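Local coordinates for avidin-related protein 2 (Gallus gallus, PDB 1WBI), which binds biotin as a tetrameric, beta-barrel member of the chicken avidin family, at the interface of chains A and B and the interface of chains A and C. Sequence-based numbering; all coordinates share one arbitrary frame. Chains: chain A/B/C, Avidin-related protein 2.

Contact 1 and contact 2 lie about 12 Å apart, measured between the centres of their C-alpha atoms, and share strands 92-101 and 114-123 of chain A; contact 2 adds the loop residues A:Leu17 and A:Val40 to A:Asp42. A:Leu99 and A:Arg101 turn towards chain B in contact 1, while A:Gln100 between them reaches the tryptophan of chain C in contact 2; likewise A:Thr114 belongs to the first and A:Arg115 to the second. Neighbouring residues of one strand thus serve different partners, and the tryptophan of chain C packs against the loops and A:Gln100. Both two-fold interfaces contribute to the avidin-type tetramer.

Contact 1: the interface of chains A and B. Residues chain A 76-77, 79, 99, 101, 114; chain B 64-66, 81-82.
B:Val81 sits at the apolar centre, its two methyls spread over the strands of chain A. With CG1 between the backbone N and the carbonyl carbon (chi1 79°), this branch points at A:Leu99, where its methyl lies 3.7 Å from CB of the leucine. The other methyl, CG2, anti to the backbone N, meets CB of A:Arg101 at 3.6 Å. A:Val79 closes the valine from a further direction: its CG2 rests 3.8 Å from CB of B:Val81, while its CG1 leans towards the alpha carbon of B:Gly66. A:Thr77 adds its methyl beside the backbone joining B:Phe65 and B:Gly66.

Farther out, A:Arg101 works through its aliphatic chain before its charge. The chain bends at chi2 (73°), and its CG packs 3.6 Å from the CG2 methyl of B:Thr64, while CD passes over the backbone of B:Gly82. Beyond the bend the guanidinium meets a water at its edge, in plane, with NH1 3.0 Å from water 1. The hydroxyl OG1 of A:Thr114 and the carbonyl O of B:Val81 share that water, which ties the tip of the arginine to both chains.

At another part of the rim two threonines run alongside each other in opposing senses, and their hydroxyls bond; which one donates is not settled by the model. Behind them A:Ser76 OG donates to the carbonyl O of A:Arg101 from above its plane, which is likely to steady this strand end. The threonine bond itself spans 2.7 Å from A:Thr77 OG1 to B:Thr64 OG1.

Contact 2: the interface of chains A and C. Residues chain A 17, 40-42, 100, 115; chain C 111.
C:Trp111 is aimed into chain A by chi1 72°, which sets CG between its backbone N and carbonyl carbon, and by chi2 -81°, which turns the indole so that one face meets A:Val40. The valine's CG2, itself between backbone N and carbonyl carbon, reaches over that face as a CH-pi contact, 3.4 Å from CE2 at the fusion of the two rings. A:Leu17 comes in nearly perpendicular to the tryptophan side chain, near its root, its CD1 methyl 3.8 Å from CB of C:Trp111. Around the far rim, the backbone of A:Ala41 borders CZ2 and CH2, and the amide oxygen OE1 of A:Gln100 lies at the ring edge, in plane, 3.5 Å from CZ3.

That oxygen is set by a second shell within chain A. NH1 of A:Arg115 donates to OE1 of A:Gln100 (2.8 Å) from above the amide plane. The same guanidinium grips A:Asp42 end-on, NH2 2.6 Å from OD1 and NH1 to OD2, a salt bridge likely to fix the arginine's rotation beside the indole.

An alanine in place of C:Trp111 would probably leave a gap beneath A:Val40 CG2 and take away the ring edge that A:Gln100 OE1 and A:Ala41 border. As in other avidins, this tryptophan from a neighbouring subunit helps to close the biotin pocket, which probably links biotin binding to assembly of the tetramer.

Contact 1: the interface of chains A and B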
ATOM      1  N   SER A  76     -11.968   6.875 -12.220  1.00 12.36           N
ATOM      2  CA  SER A  76     -10.766   6.406 -11.517  1.00 11.16           C
ATOM      3  C   SER A  76      -9.448   6.877 -12.158  1.00 11.48           C
ATOM      4  O   SER A  76      -9.399   7.204 -13.355  1.00 11.06           O
ATOM      5  CB  SER A  76     -10.773   4.855 -11.515  0.50 11.38           C
ATOM      6  OG  SER A  76      -9.652   4.239 -10.864  0.50  9.11           O
ATOM      7  N   THR A  77      -8.366   6.882 -11.345  1.00 10.20           N
ATOM      8  CA  THR A  77      -7.020   7.033 -11.850  1.00 10.10           C
ATOM      9  C   THR A  77      -6.167   5.981 -11.155  1.00  8.98           C
ATOM     10  O   THR A  77      -6.411   5.695  -9.971  1.00 10.19           O
ATOM     11  CB  THR A  77      -6.472   8.413 -11.472  1.00 10.49           C
ATOM     12  OG1 THR A  77      -7.351   9.441 -12.019  1.00  9.81           O
ATOM     13  CG2 THR A  77      -5.072   8.618 -11.974  1.00 11.86           C
ATOM     14  N   VAL A  79      -1.936   4.742 -10.492  1.00  8.78           N
ATOM     15  CA  VAL A  79      -0.510   5.004 -10.638  1.00  8.31           C
ATOM     16  C   VAL A  79       0.274   3.739 -10.370  1.00  7.90           C
ATOM     17  O   VAL A  79      -0.137   2.866  -9.555  1.00  7.70           O
ATOM     18  CB  VAL A  79      -0.009   6.100  -9.688  1.00  7.65           C
ATOM     19  CG1 VAL A  79      -0.646   7.490  -9.991  1.00  8.78           C
ATOM     20  CG2 VAL A  79      -0.326   5.745  -8.235  1.00  7.75           C
ATOM     21  N   LEU A  99      -1.399   1.824  -7.087  1.00  7.67           N
ATOM     22  CA  LEU A  99      -2.549   2.315  -6.320  1.00  6.85           C
ATOM     23  C   LEU A  99      -3.637   2.714  -7.348  1.00  8.40           C
ATOM     24  O   LEU A  99      -3.327   3.369  -8.366  1.00  9.13           O
ATOM     25  CB  LEU A  99      -2.190   3.551  -5.482  1.00  8.76           C
ATOM     26  CG  LEU A  99      -1.105   3.383  -4.425  1.00  9.07           C
ATOM     27  CD1 LEU A  99      -0.747   4.764  -3.852  1.00 11.32           C
ATOM     28  CD2 LEU A  99      -1.541   2.514  -3.349  1.00 10.63           C
ATOM     29  N   ARG A 101      -7.154   4.744  -7.422  1.00  9.74           N
ATOM     30  CA  ARG A 101      -8.068   5.644  -6.770  1.00  9.90           C
ATOM     31  C   ARG A 101      -9.464   5.610  -7.364  1.00 11.36           C
ATOM     32  O   ARG A 101      -9.641   5.855  -8.557  1.00 12.02           O
ATOM     33  CB  ARG A 101      -7.543   7.089  -6.832  1.00 10.51           C
ATOM     34  CG  ARG A 101      -8.522   8.130  -6.265  1.00 10.25           C
ATOM     35  CD  ARG A 101      -8.592   8.069  -4.790  1.00 10.40           C
ATOM     36  NE  ARG A 101      -9.706   8.777  -4.227  1.00 11.01           N
ATOM     37  CZ  ARG A 101      -9.737   9.348  -3.036  1.00 11.26           C
ATOM     38  NH1 ARG A 101      -8.659   9.359  -2.266  1.00 11.66           N
ATOM     39  NH2 ARG A 101     -10.849   9.901  -2.597  1.00 11.34           N
ATOM     40  N   THR A 114      -8.911   3.863  -1.958  1.00 10.19           N
ATOM     41  CA  THR A 114      -7.629   3.496  -2.581  1.00 10.00           C
ATOM     42  C   THR A 114      -7.296   2.017  -2.468  1.00 11.05           C
ATOM     43  O   THR A 114      -7.039   1.511  -1.392  1.00 12.14           O
ATOM     44  CB  THR A 114      -6.464   4.357  -2.033  1.00  9.51           C
ATOM     45  OG1 THR A 114      -6.820   5.753  -2.125  1.00 10.90           O
ATOM     46  CG2 THR A 114      -5.232   4.110  -2.850  1.00 10.59           C
TER
ATOM     47  N   THR B  64     -10.470  12.851  -9.609  1.00 11.09           N
ATOM     48  CA  THR B  64      -9.275  12.077  -9.244  1.00 10.82           C
ATOM     49  C   THR B  64      -8.112  12.465 -10.170  1.00 11.32           C
ATOM     50  O   THR B  64      -8.261  13.039 -11.258  1.00 11.33           O
ATOM     51  CB  THR B  64      -9.500  10.539  -9.312  1.00  9.65           C
ATOM     52  OG1 THR B  64      -9.643  10.108 -10.673  1.00 10.58           O
ATOM     53  CG2 THR B  64     -10.662  10.120  -8.435  1.00  9.20           C
ATOM     54  N   PHE B  65      -6.904  12.153  -9.702  1.00 10.04           N
ATOM     55  CA  PHE B  65      -5.693  12.500 -10.449  1.00  9.68           C
ATOM     56  C   PHE B  65      -4.529  11.661  -9.929  1.00  8.49           C
ATOM     57  O   PHE B  65      -4.655  11.019  -8.860  1.00 10.40           O
ATOM     58  CB  PHE B  65      -5.338  13.982 -10.219  1.00 10.20           C
ATOM     59  CG  PHE B  65      -5.047  14.300  -8.769  1.00 10.06           C
ATOM     60  CD1 PHE B  65      -3.767  14.151  -8.301  1.00 13.46           C
ATOM     61  CD2 PHE B  65      -6.039  14.681  -7.881  1.00 11.74           C
ATOM     62  CE1 PHE B  65      -3.471  14.347  -6.995  1.00 13.54           C
ATOM     63  CE2 PHE B  65      -5.742  14.876  -6.563  1.00 11.91           C
ATOM     64  CZ  PHE B  65      -4.465  14.722  -6.116  1.00 11.96           C
ATOM     65  N   GLY B  66      -3.457  11.671 -10.683  1.00  9.17           N
ATOM     66  CA  GLY B  66      -2.210  11.045 -10.250  1.00  8.55           C
ATOM     67  C   GLY B  66      -1.028  11.797 -10.850  1.00 10.30           C
ATOM     68  O   GLY B  66      -1.140  12.495 -11.874  1.00  9.36           O
ATOM     69  N   VAL B  81      -1.505   9.460  -5.905  1.00  8.79           N
ATOM     70  CA  VAL B  81      -2.852   9.343  -6.501  1.00  8.74           C
ATOM     71  C   VAL B  81      -3.854   9.824  -5.497  1.00  8.68           C
ATOM     72  O   VAL B  81      -3.682   9.636  -4.290  1.00 11.06           O
ATOM     73  CB  VAL B  81      -3.158   7.874  -6.972  1.00  8.91           C
ATOM     74  CG1 VAL B  81      -3.534   6.986  -5.855  1.00 11.44           C
ATOM     75  CG2 VAL B  81      -4.245   7.889  -8.057  1.00 10.33           C
ATOM     76  N   GLY B  82      -4.898  10.488  -5.973  1.00  8.83           N
ATOM     77  CA  GLY B  82      -5.865  11.031  -5.057  1.00  9.99           C
ATOM     78  C   GLY B  82      -7.070  11.664  -5.692  1.00 10.13           C
ATOM     79  O   GLY B  82      -7.338  11.478  -6.864  1.00 10.22           O
TER
HETATM   80  O   HOH W   1      -5.878   8.298  -2.600  1.00 12.31           O

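Contact 2: the interface of chains A and C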
ATOM      1  N   LEU A  17      -1.918  -9.672 -15.225  1.00 14.74           N
ATOM      2  CA  LEU A  17      -3.377  -9.710 -15.273  1.00 15.37           C
ATOM      3  C   LEU A  17      -3.893  -9.755 -16.697  1.00 15.61           C
ATOM      4  O   LEU A  17      -5.097  -9.715 -16.906  1.00 18.86           O
ATOM      5  CB  LEU A  17      -3.981  -8.498 -14.567  1.00 15.32           C
ATOM      6  CG  LEU A  17      -3.797  -8.483 -13.062  1.00 15.80           C
ATOM      7  CD1 LEU A  17      -4.206  -7.153 -12.494  1.00 13.52           C
ATOM      8  CD2 LEU A  17      -4.584  -9.606 -12.334  1.00 19.77           C
ATOM      9  N   VAL A  40      -8.874  -5.972 -16.978  1.00 15.20           N
ATOM     10  CA  VAL A  40      -9.732  -6.051 -15.818  1.00 15.00           C
ATOM     11  C   VAL A  40     -10.170  -4.657 -15.392  1.00 15.16           C
ATOM     12  O   VAL A  40      -9.498  -3.671 -15.690  1.00 13.58           O
ATOM     13  CB  VAL A  40      -9.068  -6.839 -14.626  1.00 14.53           C
ATOM     14  CG1 VAL A  40      -8.632  -8.254 -15.041  1.00 15.38           C
ATOM     15  CG2 VAL A  40      -7.835  -6.106 -14.081  1.00 14.78           C
ATOM     16  N   ALA A  41     -11.295  -4.559 -14.698  1.00 15.31           N
ATOM     17  CA  ALA A  41     -11.854  -3.285 -14.251  1.00 15.52           C
ATOM     18  C   ALA A  41     -12.980  -3.519 -13.274  1.00 16.04           C
ATOM     19  O   ALA A  41     -13.496  -4.647 -13.157  1.00 16.61           O
ATOM     20  CB  ALA A  41     -12.357  -2.435 -15.474  1.00 15.14           C
ATOM     21  N   ASP A  42     -13.400  -2.463 -12.588  1.00 17.25           N
ATOM     22  CA  ASP A  42     -14.629  -2.514 -11.799  1.00 18.76           C
ATOM     23  C   ASP A  42     -15.846  -2.846 -12.678  1.00 19.89           C
ATOM     24  O   ASP A  42     -16.739  -3.582 -12.242  1.00 21.16           O
ATOM     25  CB  ASP A  42     -14.886  -1.207 -11.060  1.00 19.01           C
ATOM     26  CG  ASP A  42     -14.079  -1.090  -9.805  1.00 22.43           C
ATOM     27  OD1 ASP A  42     -14.254  -1.938  -8.904  1.00 27.46           O
ATOM     28  OD2 ASP A  42     -13.267  -0.154  -9.692  1.00 24.70           O
ATOM     29  N   GLN A 100      -4.866   2.280  -7.084  1.00  9.48           N
ATOM     30  CA  GLN A 100      -6.011   2.668  -7.903  1.00  9.31           C
ATOM     31  C   GLN A 100      -6.914   3.500  -7.012  1.00  8.95           C
ATOM     32  O   GLN A 100      -7.377   3.042  -5.984  1.00 10.38           O
ATOM     33  CB  GLN A 100      -6.779   1.472  -8.459  1.00  9.10           C
ATOM     34  CG  GLN A 100      -7.966   1.956  -9.278  1.00 10.23           C
ATOM     35  CD  GLN A 100      -8.844   0.854  -9.801  1.00 11.35           C
ATOM     36  OE1 GLN A 100      -8.638  -0.299  -9.469  1.00 13.45           O
ATOM     37  NE2 GLN A 100      -9.888   1.225 -10.563  1.00 12.17           N
ATOM     38  N   ARG A 115      -7.308   1.333  -3.611  1.00 10.45           N
ATOM     39  CA  ARG A 115      -6.841  -0.021  -3.698  1.00 11.81           C
ATOM     40  C   ARG A 115      -5.351  -0.068  -3.961  1.00 10.29           C
ATOM     41  O   ARG A 115      -4.792   0.821  -4.618  1.00  9.58           O
ATOM     42  CB  ARG A 115      -7.459  -0.719  -4.916  1.00 13.52           C
ATOM     43  CG  ARG A 115      -8.869  -1.054  -4.886  1.00 19.41           C
ATOM     44  CD  ARG A 115      -9.155  -1.983  -6.115  1.00 18.88           C
ATOM     45  NE  ARG A 115     -10.562  -2.133  -6.087  1.00 23.54           N
ATOM     46  CZ  ARG A 115     -11.410  -1.729  -7.013  1.00 21.25           C
ATOM     47  NH1 ARG A 115     -10.990  -1.197  -8.155  1.00 20.69           N
ATOM     48  NH2 ARG A 115     -12.687  -1.915  -6.778  1.00 24.38           N
TER
ATOM     49  N   TRP C 111      -7.062  -9.174  -7.631  1.00 11.11           N
ATOM     50  CA  TRP C 111      -6.485  -7.849  -7.788  1.00 11.59           C
ATOM     51  C   TRP C 111      -7.358  -6.746  -7.176  1.00 12.28           C
ATOM     52  O   TRP C 111      -6.864  -5.657  -6.834  1.00 12.78           O
ATOM     53  CB  TRP C 111      -6.184  -7.510  -9.255  1.00 12.71           C
ATOM     54  CG  TRP C 111      -7.424  -7.258 -10.018  1.00 12.42           C
ATOM     55  CD1 TRP C 111      -8.257  -8.222 -10.549  1.00 13.41           C
ATOM     56  CD2 TRP C 111      -8.064  -6.007 -10.246  1.00 12.48           C
ATOM     57  NE1 TRP C 111      -9.337  -7.624 -11.138  1.00 15.25           N
ATOM     58  CE2 TRP C 111      -9.252  -6.268 -10.979  1.00 14.78           C
ATOM     59  CE3 TRP C 111      -7.736  -4.679  -9.950  1.00 12.02           C
ATOM     60  CZ2 TRP C 111     -10.122  -5.261 -11.385  1.00 16.27           C
ATOM     61  CZ3 TRP C 111      -8.605  -3.693 -10.338  1.00 13.63           C
ATOM     62  CH2 TRP C 111      -9.787  -3.984 -11.071  1.00 16.83           C
TER